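Xylulose kinase (Escherichia coli, PDB 2ITM) phosphorylates D-xylulose to D-xylulose 5-phosphate at the expense of ATP, and works less efficiently on 1-deoxy-D-xylulose. Local coordinates at residues A180-S185 with Q283-M288. Sequence-based numbering, arbitrary orientation.
With XUL (D-xylulose), chain C.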
ATOM      1  N   ALA A 180     -40.726  16.983  -5.743  1.00 42.71           N
ATOM      2  CA  ALA A 180     -41.437  17.596  -6.862  1.00 29.13           C
ATOM      3  C   ALA A 180     -42.463  18.616  -6.412  1.00 31.72           C
ATOM      4  O   ALA A 180     -42.584  19.659  -6.990  1.00 30.95           O
ATOM      5  CB  ALA A 180     -42.096  16.535  -7.716  1.00 30.23           C
ATOM      6  N   LYS A 181     -43.201  18.287  -5.365  1.00 33.76           N
ATOM      7  CA  LYS A 181     -44.387  19.064  -4.978  1.00 36.49           C
ATOM      8  C   LYS A 181     -44.100  20.080  -3.886  1.00 32.72           C
ATOM      9  O   LYS A 181     -44.952  20.873  -3.535  1.00 32.32           O
ATOM     10  CB  LYS A 181     -45.534  18.142  -4.568  1.00 48.38           C
ATOM     11  CG  LYS A 181     -46.008  17.215  -5.668  1.00 45.57           C
ATOM     12  CD  LYS A 181     -47.445  16.792  -5.452  1.00 73.40           C
ATOM     13  CE  LYS A 181     -47.805  15.570  -6.280  1.00 57.43           C
ATOM     14  NZ  LYS A 181     -48.842  14.759  -5.628  1.00 47.15           N
ATOM     15  N   ARG A 182     -42.883  20.055  -3.363  1.00 38.92           N
ATOM     16  CA  ARG A 182     -42.481  20.966  -2.301  1.00 37.95           C
ATOM     17  C   ARG A 182     -43.439  20.898  -1.119  1.00 35.03           C
ATOM     18  O   ARG A 182     -43.791  21.904  -0.527  1.00 33.17           O
ATOM     19  CB  ARG A 182     -42.333  22.377  -2.817  1.00 30.76           C
ATOM     20  CG  ARG A 182     -41.495  22.479  -4.092  1.00 40.91           C
ATOM     21  CD  ARG A 182     -41.286  23.871  -4.631  1.00 26.56           C
ATOM     22  NE  ARG A 182     -40.203  24.577  -3.967  1.00 29.17           N
ATOM     23  CZ  ARG A 182     -38.921  24.413  -4.224  1.00 30.60           C
ATOM     24  NH1 ARG A 182     -38.506  23.541  -5.143  1.00 31.82           N
ATOM     25  NH2 ARG A 182     -38.027  25.104  -3.548  1.00 48.19           N
ATOM     26  N   ASP A 183     -43.847  19.683  -0.783  1.00 33.46           N
ATOM     27  CA  ASP A 183     -44.793  19.443   0.298  1.00 33.08           C
ATOM     28  C   ASP A 183     -44.588  18.031   0.850  1.00 23.84           C
ATOM     29  O   ASP A 183     -44.087  17.165   0.161  1.00 33.59           O
ATOM     30  CB  ASP A 183     -46.226  19.642  -0.207  1.00 33.18           C
ATOM     31  CG  ASP A 183     -47.264  19.491   0.878  1.00 44.04           C
ATOM     32  OD1 ASP A 183     -46.955  19.744   2.053  1.00 38.52           O
ATOM     33  OD2 ASP A 183     -48.418  19.119   0.643  1.00 34.02           O
ATOM     34  N   TRP A 184     -44.978  17.820   2.100  1.00 30.45           N
ATOM     35  CA  TRP A 184     -44.855  16.518   2.722  1.00 30.09           C
ATOM     36  C   TRP A 184     -45.561  15.429   1.914  1.00 33.21           C
ATOM     37  O   TRP A 184     -46.522  15.697   1.211  1.00 35.57           O
ATOM     38  CB  TRP A 184     -45.360  16.534   4.167  1.00 33.72           C
ATOM     39  CG  TRP A 184     -44.746  17.573   5.088  1.00 20.64           C
ATOM     40  CD1 TRP A 184     -45.371  18.642   5.616  1.00 21.04           C
ATOM     41  CD2 TRP A 184     -43.412  17.603   5.609  1.00 30.05           C
ATOM     42  NE1 TRP A 184     -44.520  19.357   6.417  1.00 29.67           N
ATOM     43  CE2 TRP A 184     -43.306  18.736   6.430  1.00 29.42           C
ATOM     44  CE3 TRP A 184     -42.293  16.784   5.465  1.00 32.38           C
ATOM     45  CZ2 TRP A 184     -42.142  19.070   7.088  1.00 30.19           C
ATOM     46  CZ3 TRP A 184     -41.140  17.123   6.123  1.00 28.18           C
ATOM     47  CH2 TRP A 184     -41.070  18.250   6.922  1.00 35.91           C
ATOM     48  N   SER A 185     -45.044  14.211   2.021  1.00 34.94           N
ATOM     49  CA  SER A 185     -45.616  13.037   1.382  1.00 33.83           C
ATOM     50  C   SER A 185     -46.324  12.140   2.379  1.00 30.17           C
ATOM     51  O   SER A 185     -45.692  11.507   3.212  1.00 37.07           O
ATOM     52  CB  SER A 185     -44.532  12.239   0.672  1.00 43.13           C
ATOM     53  OG  SER A 185     -44.922  10.897   0.452  1.00 37.45           O
ATOM     54  N   GLN A 283     -39.045  27.748  -6.306  1.00 28.06           N
ATOM     55  CA  GLN A 283     -39.007  27.129  -7.614  1.00 26.63           C
ATOM     56  C   GLN A 283     -37.588  26.773  -8.068  1.00 30.44           C
ATOM     57  O   GLN A 283     -37.272  26.843  -9.241  1.00 29.75           O
ATOM     58  CB  GLN A 283     -39.709  27.998  -8.645  1.00 36.83           C
ATOM     59  CG  GLN A 283     -41.208  28.044  -8.507  1.00 35.27           C
ATOM     60  CD  GLN A 283     -41.867  26.706  -8.738  1.00 60.75           C
ATOM     61  OE1 GLN A 283     -41.986  26.264  -9.869  1.00 58.24           O
ATOM     62  NE2 GLN A 283     -42.304  26.069  -7.671  1.00 43.07           N
ATOM     63  N   ARG A 284     -36.746  26.392  -7.118  1.00 32.30           N
ATOM     64  CA  ARG A 284     -35.418  25.929  -7.431  1.00 20.69           C
ATOM     65  C   ARG A 284     -35.130  24.570  -6.829  1.00 32.02           C
ATOM     66  O   ARG A 284     -35.555  24.270  -5.726  1.00 26.99           O
ATOM     67  CB  ARG A 284     -34.374  26.928  -6.958  1.00 30.29           C
ATOM     68  CG  ARG A 284     -34.216  28.147  -7.820  1.00 27.86           C
ATOM     69  CD  ARG A 284     -33.916  27.853  -9.261  1.00 56.87           C
ATOM     70  NE  ARG A 284     -35.022  28.285 -10.089  1.00 69.72           N
ATOM     71  CZ  ARG A 284     -35.098  29.461 -10.661  1.00 48.31           C
ATOM     72  NH1 ARG A 284     -34.120  30.319 -10.520  1.00 49.14           N
ATOM     73  NH2 ARG A 284     -36.152  29.776 -11.378  1.00 40.31           N
ATOM     74  N   TRP A 285     -34.369  23.776  -7.570  1.00 29.60           N
ATOM     75  CA  TRP A 285     -34.038  22.404  -7.223  1.00 24.29           C
ATOM     76  C   TRP A 285     -32.560  22.168  -7.539  1.00 23.08           C
ATOM     77  O   TRP A 285     -31.976  22.885  -8.324  1.00 29.55           O
ATOM     78  CB  TRP A 285     -34.868  21.450  -8.072  1.00 36.74           C
ATOM     79  CG  TRP A 285     -36.233  21.198  -7.597  1.00 17.29           C
ATOM     80  CD1 TRP A 285     -36.610  20.283  -6.693  1.00 24.62           C
ATOM     81  CD2 TRP A 285     -37.418  21.850  -8.028  1.00 26.05           C
ATOM     82  NE1 TRP A 285     -37.967  20.319  -6.514  1.00 34.91           N
ATOM     83  CE2 TRP A 285     -38.486  21.284  -7.328  1.00 34.58           C
ATOM     84  CE3 TRP A 285     -37.688  22.867  -8.939  1.00 21.64           C
ATOM     85  CZ2 TRP A 285     -39.788  21.693  -7.508  1.00 31.81           C
ATOM     86  CZ3 TRP A 285     -38.974  23.268  -9.115  1.00 42.00           C
ATOM     87  CH2 TRP A 285     -40.013  22.684  -8.408  1.00 40.89           C
ATOM     88  N   HIS A 286     -31.972  21.141  -6.946  1.00 25.36           N
ATOM     89  CA  HIS A 286     -30.558  20.850  -7.133  1.00 29.37           C
ATOM     90  C   HIS A 286     -30.168  19.391  -6.989  1.00 29.22           C
ATOM     91  O   HIS A 286     -30.849  18.607  -6.339  1.00 32.79           O
ATOM     92  CB  HIS A 286     -29.675  21.720  -6.240  1.00 32.86           C
ATOM     93  CG  HIS A 286     -29.495  21.193  -4.853  1.00 26.54           C
ATOM     94  ND1 HIS A 286     -30.259  21.616  -3.793  1.00 25.18           N
ATOM     95  CD2 HIS A 286     -28.624  20.293  -4.347  1.00 21.03           C
ATOM     96  CE1 HIS A 286     -29.871  20.994  -2.697  1.00 35.03           C
ATOM     97  NE2 HIS A 286     -28.881  20.185  -3.008  1.00 29.33           N
ATOM     98  N   LEU A 287     -29.056  19.044  -7.611  1.00 28.13           N
ATOM     99  CA  LEU A 287     -28.417  17.767  -7.399  1.00 36.16           C
ATOM    100  C   LEU A 287     -27.194  17.992  -6.541  1.00 26.54           C
ATOM    101  O   LEU A 287     -26.624  19.066  -6.535  1.00 26.37           O
ATOM    102  CB  LEU A 287     -28.006  17.143  -8.729  1.00 35.57           C
ATOM    103  CG  LEU A 287     -28.966  16.179  -9.405  1.00 40.20           C
ATOM    104  CD1 LEU A 287     -30.371  16.580  -9.189  1.00 41.11           C
ATOM    105  CD2 LEU A 287     -28.674  16.089 -10.866  1.00 38.57           C
ATOM    106  N   MET A 288     -26.797  16.967  -5.816  1.00 33.27           N
ATOM    107  CA  MET A 288     -25.537  17.012  -5.105  1.00 38.17           C
ATOM    108  C   MET A 288     -24.893  15.646  -4.930  1.00 23.32           C
ATOM    109  O   MET A 288     -25.563  14.625  -4.923  1.00 24.35           O
ATOM    110  CB  MET A 288     -25.666  17.780  -3.783  1.00 30.43           C
ATOM    111  CG  MET A 288     -25.876  16.940  -2.557  1.00 55.95           C
ATOM    112  SD  MET A 288     -24.395  16.069  -2.051  1.00 66.84           S
ATOM    113  CE  MET A 288     -24.288  16.531  -0.346  1.00 46.16           C
TER
HETATM  114  C1  XUL C4930     -25.806  15.029   2.891  1.00 94.04           C
HETATM  115  C2  XUL C4930     -24.714  16.075   3.038  1.00101.84           C
HETATM  116  C3  XUL C4930     -24.932  17.199   3.988  1.00 47.09           C
HETATM  117  C4  XUL C4930     -23.921  16.999   5.086  1.00 57.13           C
HETATM  118  C5  XUL C4930     -24.245  17.786   6.339  1.00 32.58           C
HETATM  119  O1  XUL C4930     -26.782  15.446   1.972  1.00 49.32           O
HETATM  120  O2  XUL C4930     -23.377  15.708   2.778  1.00 96.61           O
HETATM  121  O3  XUL C4930     -26.198  16.994   4.546  1.00101.39           O
HETATM  122  O4  XUL C4930     -23.965  15.626   5.360  1.00 93.06           O
HETATM  123  O5  XUL C4930     -25.448  18.460   6.150  1.00 37.74           O
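R182 reaches across from the N-terminal FGGY region and brings its guanidinium up to W285 of the C-terminal one. This cation-pi contact puts CZ of R182 4.5 Å from the centroid of the W285 six-membered ring. The guanidinium does not lie flat on the indole: the two planes stand 89° apart, and NH1 of R182 points into the face, 3.1 Å from CE2 of W285. CG and CD of R182 pass CZ2 of the ring; a bend at chi3 (82°) then turns NE off the extended line.

NH1 of R182 donates to O of R284 at 3.1 Å, coming from above the carbonyl plane, and NH2 adds a weak bond to the same oxygen. E204 forms a salt bridge with that NH2.

Two looser contacts accompany these: NE2 of Q283 sits 3.9 Å from CD of R182, while O of A180 comes to the rim of W285 at CZ2 (3.5 Å). NE1 of W285 hydrogen-bonds to O of V179.

One buried arginine thus ties the turn between strands 177-178 and 183-184 to the start of strand 285-291, whose M288 lines the D-xylulose pocket; carboxylate, carbonyl oxygen and indole face would together stabilise its positive charge.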